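Local coordinates for lysosome-associated membrane glycoprotein 1 (Mus musculus, PDB 5GV0) that is a heavily glycosylated protein of the lysosomal membrane, whose luminal domains probably help it to assemble with other copies of itself, at residues I27-F41 with M91-I103. Residues are numbered along the deposited sequence; the frame is centred on the assembly and turned at random.
Sequences ITYLKKDNKTVTRAF and MTLPDALVPTFSI
Leu93 meets two aromatic rings, Tyr29 and Phe41, one with each methyl branch. Its CD1 lies over the centre of the Tyr29 ring, 3.4 Å from the centroid. Val37 CG1 lies over the opposite face, toward the rim, so the ring has a methyl group on either side. The other branch, Leu93 CD2, reaches Phe41 CZ at 3.5 Å. Met91 extends CE over the centre of the Phe41 ring in a CH-pi contact, with the sulfur higher above the same ring. Beyond Leu93, Ile27 CD1 meets Phe101 CZ at 3.5 Å. Ala96 CB packs obliquely on the Tyr29 ring.

Two beta hairpins from different sheets meet here. Strands 14-30 and 36-42 form one, strands 81-92 and 100-105 the other. The inward residues fill one end of the domain between the two sheets, consistent with the beta-prism fold described for LAMP luminal domains. At the connecting loops the two backbones join in a single bridge, Lys31 with Ala96. Leu97 N donates to Leu30 O (2.9 Å, nearly straight at 174°), and Lys32 N donates to Asp95 O.

Asp95 closes the packed region with charge. Its CG stands between its own backbone N and carbonyl carbon (chi1 71°). The carboxylate thus faces Tyr29 and Arg39. Tyr29 OH donates to the syn lone pair of Asp95 OD1 at 2.7 Å. Arg39 NH1 makes a salt bridge to Asp95 OD2 at 2.9 Å, while Arg39 NE holds Tyr29 OH in the guanidinium plane.

The surface side is looser at Leu30 and Leu97, whose CB atoms are 4.5 Å apart. A water links Leu30 O to Val98 N. Lys32 lies exposed along the 94-96 turn but is tied to it. Its chain bends at the last torsion (chi4 -40°), and Lys32 NZ donates to Ala96 O at 2.7 Å.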
ATOM      1  N   ILE A  27      12.525   5.518   3.980  1.00 13.16           N
ATOM      2  CA  ILE A  27      13.636   4.948   3.228  1.00 11.65           C
ATOM      3  C   ILE A  27      14.991   5.399   3.766  1.00 13.03           C
ATOM      4  O   ILE A  27      15.238   6.589   4.001  1.00 13.70           O
ATOM      5  CB  ILE A  27      13.525   5.284   1.718  1.00 12.65           C
ATOM      6  CG1 ILE A  27      14.654   4.599   0.949  1.00 19.40           C
ATOM      7  CG2 ILE A  27      13.499   6.792   1.471  1.00 15.51           C
ATOM      8  CD1 ILE A  27      14.348   4.391  -0.508  1.00 32.39           C
ATOM      9  N   THR A  28      15.856   4.416   3.991  1.00 12.41           N
ATOM     10  CA  THR A  28      17.227   4.664   4.401  1.00 14.73           C
ATOM     11  C   THR A  28      18.129   4.405   3.205  1.00 16.87           C
ATOM     12  O   THR A  28      18.030   3.355   2.577  1.00 17.93           O
ATOM     13  CB  THR A  28      17.620   3.770   5.579  1.00 15.38           C
ATOM     14  OG1 THR A  28      16.753   4.041   6.688  1.00 18.07           O
ATOM     15  CG2 THR A  28      19.058   4.020   5.993  1.00 17.49           C
ATOM     16  N   TYR A  29      18.994   5.360   2.872  1.00 15.04           N
ATOM     17  CA  TYR A  29      19.849   5.199   1.703  1.00 13.63           C
ATOM     18  C   TYR A  29      21.171   5.947   1.818  1.00 16.25           C
ATOM     19  O   TYR A  29      21.345   6.806   2.678  1.00 17.19           O
ATOM     20  CB  TYR A  29      19.104   5.643   0.440  1.00 15.42           C
ATOM     21  CG  TYR A  29      18.799   7.124   0.340  1.00 18.31           C
ATOM     22  CD1 TYR A  29      17.685   7.674   0.967  1.00 15.40           C
ATOM     23  CD2 TYR A  29      19.605   7.967  -0.417  1.00 20.67           C
ATOM     24  CE1 TYR A  29      17.394   9.021   0.853  1.00 15.44           C
ATOM     25  CE2 TYR A  29      19.322   9.315  -0.535  1.00 17.62           C
ATOM     26  CZ  TYR A  29      18.216   9.836   0.102  1.00 17.55           C
ATOM     27  OH  TYR A  29      17.920  11.173  -0.008  1.00 18.61           O
ATOM     28  N   LEU A  30      22.100   5.587   0.938  1.00 20.66           N
ATOM     29  CA  LEU A  30      23.412   6.216   0.864  1.00 21.05           C
ATOM     30  C   LEU A  30      23.392   7.415  -0.066  1.00 24.47           C
ATOM     31  O   LEU A  30      23.017   7.292  -1.231  1.00 21.82           O
ATOM     32  CB  LEU A  30      24.454   5.207   0.377  1.00 24.17           C
ATOM     33  CG  LEU A  30      24.927   4.147   1.369  1.00 31.37           C
ATOM     34  CD1 LEU A  30      25.812   3.121   0.676  1.00 44.32           C
ATOM     35  CD2 LEU A  30      25.671   4.808   2.513  1.00 36.96           C
ATOM     36  N   LYS A  31      23.800   8.570   0.450  1.00 25.27           N
ATOM     37  CA  LYS A  31      23.896   9.781  -0.359  1.00 24.79           C
ATOM     38  C   LYS A  31      25.185   9.779  -1.179  1.00 32.50           C
ATOM     39  O   LYS A  31      26.047   8.921  -0.991  1.00 32.33           O
ATOM     40  CB  LYS A  31      23.833  11.026   0.526  1.00 28.18           C
ATOM     41  CG  LYS A  31      22.570  11.123   1.368  1.00 25.07           C
ATOM     42  CD  LYS A  31      22.405  12.509   1.973  1.00 27.05           C
ATOM     43  CE  LYS A  31      23.559  12.861   2.892  1.00 43.47           C
ATOM     44  NZ  LYS A  31      23.473  14.278   3.347  1.00 35.85           N
ATOM     45  N   LYS A  32      25.307  10.741  -2.092  1.00 35.63           N
ATOM     46  CA  LYS A  32      26.499  10.859  -2.927  1.00 37.87           C
ATOM     47  C   LYS A  32      27.753  11.077  -2.091  1.00 39.69           C
ATOM     48  O   LYS A  32      28.832  10.606  -2.447  1.00 44.36           O
ATOM     49  CB  LYS A  32      26.354  12.007  -3.924  1.00 30.21           C
ATOM     50  CG  LYS A  32      25.243  11.826  -4.936  1.00 33.86           C
ATOM     51  CD  LYS A  32      25.345  12.878  -6.028  1.00 43.61           C
ATOM     52  CE  LYS A  32      24.112  12.879  -6.904  1.00 41.47           C
ATOM     53  NZ  LYS A  32      23.634  11.496  -7.185  1.00 39.71           N
ATOM     54  N   ASP A  33      27.605  11.790  -0.977  1.00 34.17           N
ATOM     55  CA  ASP A  33      28.740  12.095  -0.108  1.00 28.96           C
ATOM     56  C   ASP A  33      29.072  10.920   0.804  1.00 45.69           C
ATOM     57  O   ASP A  33      29.756  11.087   1.815  1.00 51.23           O
ATOM     58  CB  ASP A  33      28.465  13.353   0.727  1.00 45.86           C
ATOM     59  CG  ASP A  33      27.232  13.225   1.607  1.00 46.68           C
ATOM     60  OD1 ASP A  33      26.675  12.113   1.725  1.00 43.24           O
ATOM     61  OD2 ASP A  33      26.822  14.249   2.194  1.00 49.31           O
ATOM     62  N   ASN A  34      28.542   9.751   0.444  1.00 41.99           N
ATOM     63  CA  ASN A  34      28.837   8.472   1.093  1.00 49.85           C
ATOM     64  C   ASN A  34      28.196   8.319   2.474  1.00 40.38           C
ATOM     65  O   ASN A  34      28.433   7.330   3.169  1.00 47.99           O
ATOM     66  CB  ASN A  34      30.354   8.270   1.193  1.00 46.53           C
ATOM     67  CG  ASN A  34      30.736   6.829   1.450  1.00 56.54           C
ATOM     68  OD1 ASN A  34      30.036   5.905   1.036  1.00 54.07           O
ATOM     69  ND2 ASN A  34      31.850   6.628   2.145  1.00 79.35           N
ATOM     70  N   LYS A  35      27.373   9.283   2.870  1.00 40.25           N
ATOM     71  CA  LYS A  35      26.717   9.209   4.171  1.00 35.00           C
ATOM     72  C   LYS A  35      25.326   8.596   4.060  1.00 30.55           C
ATOM     73  O   LYS A  35      24.661   8.710   3.032  1.00 27.84           O
ATOM     74  CB  LYS A  35      26.635  10.594   4.806  1.00 42.36           C
ATOM     75  CG  LYS A  35      27.994  11.198   5.109  1.00 51.45           C
ATOM     76  CD  LYS A  35      27.888  12.685   5.374  1.00 60.81           C
ATOM     77  CE  LYS A  35      29.256  13.346   5.336  1.00 63.73           C
ATOM     78  NZ  LYS A  35      29.149  14.829   5.358  1.00 68.03           N
ATOM     79  N   THR A  36      24.902   7.938   5.131  1.00 26.42           N
ATOM     80  CA  THR A  36      23.584   7.314   5.199  1.00 21.67           C
ATOM     81  C   THR A  36      22.560   8.318   5.715  1.00 21.82           C
ATOM     82  O   THR A  36      22.839   9.073   6.645  1.00 22.71           O
ATOM     83  CB  THR A  36      23.610   6.076   6.113  1.00 23.67           C
ATOM     84  OG1 THR A  36      24.533   5.114   5.587  1.00 31.91           O
ATOM     85  CG2 THR A  36      22.241   5.449   6.203  1.00 23.41           C
ATOM     86  N   VAL A  37      21.377   8.341   5.103  1.00 17.61           N
ATOM     87  CA  VAL A  37      20.298   9.205   5.569  1.00 16.61           C
ATOM     88  C   VAL A  37      18.968   8.441   5.552  1.00 14.44           C
ATOM     89  O   VAL A  37      18.783   7.517   4.762  1.00 14.58           O
ATOM     90  CB  VAL A  37      20.192  10.488   4.707  1.00 16.27           C
ATOM     91  CG1 VAL A  37      19.631  10.178   3.325  1.00 15.35           C
ATOM     92  CG2 VAL A  37      19.350  11.538   5.405  1.00 18.98           C
ATOM     93  N   THR A  38      18.063   8.814   6.449  1.00 13.51           N
ATOM     94  CA  THR A  38      16.721   8.245   6.478  1.00 12.88           C
ATOM     95  C   THR A  38      15.706   9.358   6.266  1.00 12.05           C
ATOM     96  O   THR A  38      15.733  10.367   6.966  1.00 12.80           O
ATOM     97  CB  THR A  38      16.451   7.527   7.802  1.00 13.57           C
ATOM     98  OG1 THR A  38      17.389   6.455   7.951  1.00 14.34           O
ATOM     99  CG2 THR A  38      15.041   6.965   7.841  1.00 15.12           C
ATOM    100  N   ARG A  39      14.832   9.189   5.278  1.00 11.19           N
ATOM    101  CA  ARG A  39      13.818  10.190   4.957  1.00 11.64           C
ATOM    102  C   ARG A  39      12.435   9.573   4.832  1.00 13.87           C
ATOM    103  O   ARG A  39      12.288   8.394   4.480  1.00 13.52           O
ATOM    104  CB  ARG A  39      14.147  10.916   3.645  1.00 13.62           C
ATOM    105  CG  ARG A  39      15.516  11.586   3.596  1.00 14.09           C
ATOM    106  CD  ARG A  39      15.605  12.512   2.383  1.00 15.75           C
ATOM    107  NE  ARG A  39      16.983  12.861   2.037  1.00 17.52           N
ATOM    108  CZ  ARG A  39      17.684  13.821   2.630  1.00 16.76           C
ATOM    109  NH1 ARG A  39      18.930  14.064   2.245  1.00 20.08           N
ATOM    110  NH2 ARG A  39      17.146  14.525   3.611  1.00 19.44           N
ATOM    111  N   ALA A  40      11.420  10.381   5.106  1.00 10.88           N
ATOM    112  CA  ALA A  40      10.038   9.976   4.892  1.00 12.23           C
ATOM    113  C   ALA A  40       9.464  10.683   3.683  1.00 13.73           C
ATOM    114  O   ALA A  40       9.643  11.886   3.506  1.00 15.22           O
ATOM    115  CB  ALA A  40       9.193  10.264   6.115  1.00 14.00           C
ATOM    116  N   PHE A  41       8.768   9.917   2.851  1.00 12.11           N
ATOM    117  CA  PHE A  41       8.064  10.455   1.700  1.00 13.54           C
ATOM    118  C   PHE A  41       6.600  10.083   1.818  1.00 14.96           C
ATOM    119  O   PHE A  41       6.237   8.910   1.682  1.00 13.17           O
ATOM    120  CB  PHE A  41       8.657   9.918   0.400  1.00 14.93           C
ATOM    121  CG  PHE A  41      10.071  10.344   0.166  1.00 17.33           C
ATOM    122  CD1 PHE A  41      10.348  11.558  -0.440  1.00 25.10           C
ATOM    123  CD2 PHE A  41      11.126   9.542   0.561  1.00 15.17           C
ATOM    124  CE1 PHE A  41      11.652  11.958  -0.649  1.00 22.61           C
ATOM    125  CE2 PHE A  41      12.432   9.944   0.351  1.00 18.79           C
ATOM    126  CZ  PHE A  41      12.688  11.154  -0.253  1.00 19.34           C
ATOM    127  N   MET A  91      11.946   4.566  -7.625  1.00 13.24           N
ATOM    128  CA  MET A  91      12.183   5.910  -7.130  1.00 13.26           C
ATOM    129  C   MET A  91      13.436   6.537  -7.707  1.00 14.38           C
ATOM    130  O   MET A  91      14.412   5.851  -7.996  1.00 15.02           O
ATOM    131  CB  MET A  91      12.263   5.881  -5.606  1.00 20.99           C
ATOM    132  CG  MET A  91      12.128   7.235  -4.953  1.00 21.92           C
ATOM    133  SD  MET A  91      11.795   7.052  -3.195  1.00 29.28           S
ATOM    134  CE  MET A  91      11.038   8.635  -2.848  1.00 27.67           C
ATOM    135  N   THR A  92      13.404   7.855  -7.872  1.00 15.84           N
ATOM    136  CA  THR A  92      14.608   8.603  -8.189  1.00 17.66           C
ATOM    137  C   THR A  92      14.909   9.580  -7.051  1.00 20.50           C
ATOM    138  O   THR A  92      14.085  10.432  -6.717  1.00 19.98           O
ATOM    139  CB  THR A  92      14.478   9.361  -9.519  1.00 18.46           C
ATOM    140  OG1 THR A  92      14.391   8.421 -10.596  1.00 24.10           O
ATOM    141  CG2 THR A  92      15.692  10.251  -9.740  1.00 22.87           C
ATOM    142  N   LEU A  93      16.077   9.419  -6.441  1.00 19.25           N
ATOM    143  CA  LEU A  93      16.539  10.312  -5.385  1.00 19.25           C
ATOM    144  C   LEU A  93      17.782  11.045  -5.871  1.00 19.13           C
ATOM    145  O   LEU A  93      18.862  10.456  -5.923  1.00 21.99           O
ATOM    146  CB  LEU A  93      16.851   9.540  -4.104  1.00 21.92           C
ATOM    147  CG  LEU A  93      15.705   8.841  -3.366  1.00 21.44           C
ATOM    148  CD1 LEU A  93      16.260   7.903  -2.307  1.00 20.61           C
ATOM    149  CD2 LEU A  93      14.780   9.859  -2.736  1.00 23.95           C
ATOM    150  N   PRO A  94      17.631  12.330  -6.228  1.00 25.25           N
ATOM    151  CA  PRO A  94      18.715  13.110  -6.833  1.00 23.84           C
ATOM    152  C   PRO A  94      20.010  13.124  -6.016  1.00 23.48           C
ATOM    153  O   PRO A  94      21.078  13.143  -6.622  1.00 24.78           O
ATOM    154  CB  PRO A  94      18.115  14.516  -6.924  1.00 22.74           C
ATOM    155  CG  PRO A  94      16.652  14.290  -7.007  1.00 31.84           C
ATOM    156  CD  PRO A  94      16.394  13.117  -6.105  1.00 20.42           C
ATOM    157  N   ASP A  95      19.927  13.085  -4.689  1.00 22.84           N
ATOM    158  CA  ASP A  95      21.129  13.179  -3.862  1.00 22.54           C
ATOM    159  C   ASP A  95      21.680  11.816  -3.446  1.00 21.46           C
ATOM    160  O   ASP A  95      22.597  11.739  -2.630  1.00 25.98           O
ATOM    161  CB  ASP A  95      20.859  14.037  -2.617  1.00 23.93           C
ATOM    162  CG  ASP A  95      19.945  13.357  -1.608  1.00 29.65           C
ATOM    163  OD1 ASP A  95      19.208  12.416  -1.981  1.00 24.54           O
ATOM    164  OD2 ASP A  95      19.957  13.788  -0.432  1.00 24.93           O
ATOM    165  N   ALA A  96      21.128  10.744  -4.007  1.00 21.20           N
ATOM    166  CA  ALA A  96      21.591   9.399  -3.672  1.00 20.61           C
ATOM    167  C   ALA A  96      22.795   8.975  -4.508  1.00 26.45           C
ATOM    168  O   ALA A  96      22.972   9.430  -5.637  1.00 28.88           O
ATOM    169  CB  ALA A  96      20.462   8.389  -3.846  1.00 21.81           C
ATOM    170  N   LEU A  97      23.614   8.092  -3.943  1.00 24.61           N
ATOM    171  CA  LEU A  97      24.721   7.484  -4.676  1.00 25.45           C
ATOM    172  C   LEU A  97      24.200   6.747  -5.903  1.00 30.55           C
ATOM    173  O   LEU A  97      24.759   6.855  -6.995  1.00 29.55           O
ATOM    174  CB  LEU A  97      25.500   6.524  -3.778  1.00 25.49           C
ATOM    175  CG  LEU A  97      26.804   5.989  -4.368  1.00 37.61           C
ATOM    176  CD1 LEU A  97      27.801   7.125  -4.555  1.00 31.97           C
ATOM    177  CD2 LEU A  97      27.387   4.894  -3.490  1.00 39.38           C
ATOM    178  N   VAL A  98      23.129   5.986  -5.708  1.00 25.37           N
ATOM    179  CA  VAL A  98      22.415   5.360  -6.807  1.00 22.92           C
ATOM    180  C   VAL A  98      21.054   6.036  -6.923  1.00 26.45           C
ATOM    181  O   VAL A  98      20.112   5.664  -6.226  1.00 23.97           O
ATOM    182  CB  VAL A  98      22.242   3.843  -6.602  1.00 26.52           C
ATOM    183  CG1 VAL A  98      21.565   3.217  -7.811  1.00 31.84           C
ATOM    184  CG2 VAL A  98      23.592   3.187  -6.340  1.00 35.93           C
ATOM    185  N   PRO A  99      20.959   7.051  -7.794  1.00 23.80           N
ATOM    186  CA  PRO A  99      19.778   7.917  -7.891  1.00 21.38           C
ATOM    187  C   PRO A  99      18.486   7.168  -8.207  1.00 19.43           C
ATOM    188  O   PRO A  99      17.466   7.398  -7.553  1.00 18.36           O
ATOM    189  CB  PRO A  99      20.134   8.869  -9.038  1.00 24.79           C
ATOM    190  CG  PRO A  99      21.624   8.838  -9.111  1.00 32.64           C
ATOM    191  CD  PRO A  99      22.013   7.447  -8.744  1.00 28.78           C
ATOM    192  N   THR A 100      18.537   6.293  -9.204  1.00 18.98           N
ATOM    193  CA  THR A 100      17.348   5.597  -9.677  1.00 16.85           C
ATOM    194  C   THR A 100      17.433   4.118  -9.329  1.00 17.09           C
ATOM    195  O   THR A 100      18.394   3.431  -9.690  1.00 19.67           O
ATOM    196  CB  THR A 100      17.165   5.783 -11.190  1.00 18.35           C
ATOM    197  OG1 THR A 100      16.898   7.173 -11.454  1.00 20.87           O
ATOM    198  CG2 THR A 100      16.004   4.951 -11.695  1.00 20.35           C
ATOM    199  N   PHE A 101      16.426   3.638  -8.607  1.00 13.56           N
ATOM    200  CA  PHE A 101      16.450   2.283  -8.077  1.00 14.26           C
ATOM    201  C   PHE A 101      15.045   1.728  -7.904  1.00 13.81           C
ATOM    202  O   PHE A 101      14.055   2.453  -8.027  1.00 14.22           O
ATOM    203  CB  PHE A 101      17.175   2.256  -6.730  1.00 16.66           C
ATOM    204  CG  PHE A 101      16.532   3.126  -5.700  1.00 15.13           C
ATOM    205  CD1 PHE A 101      16.898   4.453  -5.581  1.00 16.41           C
ATOM    206  CD2 PHE A 101      15.539   2.630  -4.871  1.00 17.39           C
ATOM    207  CE1 PHE A 101      16.303   5.269  -4.647  1.00 21.88           C
ATOM    208  CE2 PHE A 101      14.939   3.441  -3.933  1.00 22.06           C
ATOM    209  CZ  PHE A 101      15.321   4.764  -3.821  1.00 22.28           C
ATOM    210  N   SER A 102      14.974   0.434  -7.610  1.00 14.50           N
ATOM    211  CA  SER A 102      13.718  -0.227  -7.272  1.00 12.70           C
ATOM    212  C   SER A 102      13.903  -1.062  -6.017  1.00 13.97           C
ATOM    213  O   SER A 102      14.982  -1.591  -5.779  1.00 15.03           O
ATOM    214  CB  SER A 102      13.228  -1.111  -8.422  1.00 17.20           C
ATOM    215  OG  SER A 102      12.817  -0.333  -9.530  1.00 30.89           O
ATOM    216  N   ILE A 103      12.847  -1.154  -5.216  1.00 12.49           N
ATOM    217  CA  ILE A 103      12.804  -2.045  -4.059  1.00 12.38           C
ATOM    218  C   ILE A 103      11.476  -2.776  -4.104  1.00 11.79           C
ATOM    219  O   ILE A 103      10.441  -2.162  -4.351  1.00 12.94           O
ATOM    220  CB  ILE A 103      12.926  -1.289  -2.723  1.00 12.89           C
ATOM    221  CG1 ILE A 103      14.245  -0.513  -2.659  1.00 15.43           C
ATOM    222  CG2 ILE A 103      12.818  -2.281  -1.554  1.00 14.04           C
ATOM    223  CD1 ILE A 103      14.291   0.519  -1.533  1.00 17.49           C
TER
HETATM  224  O   HOH W   1      22.289   5.268  -3.003  1.00 25.12           O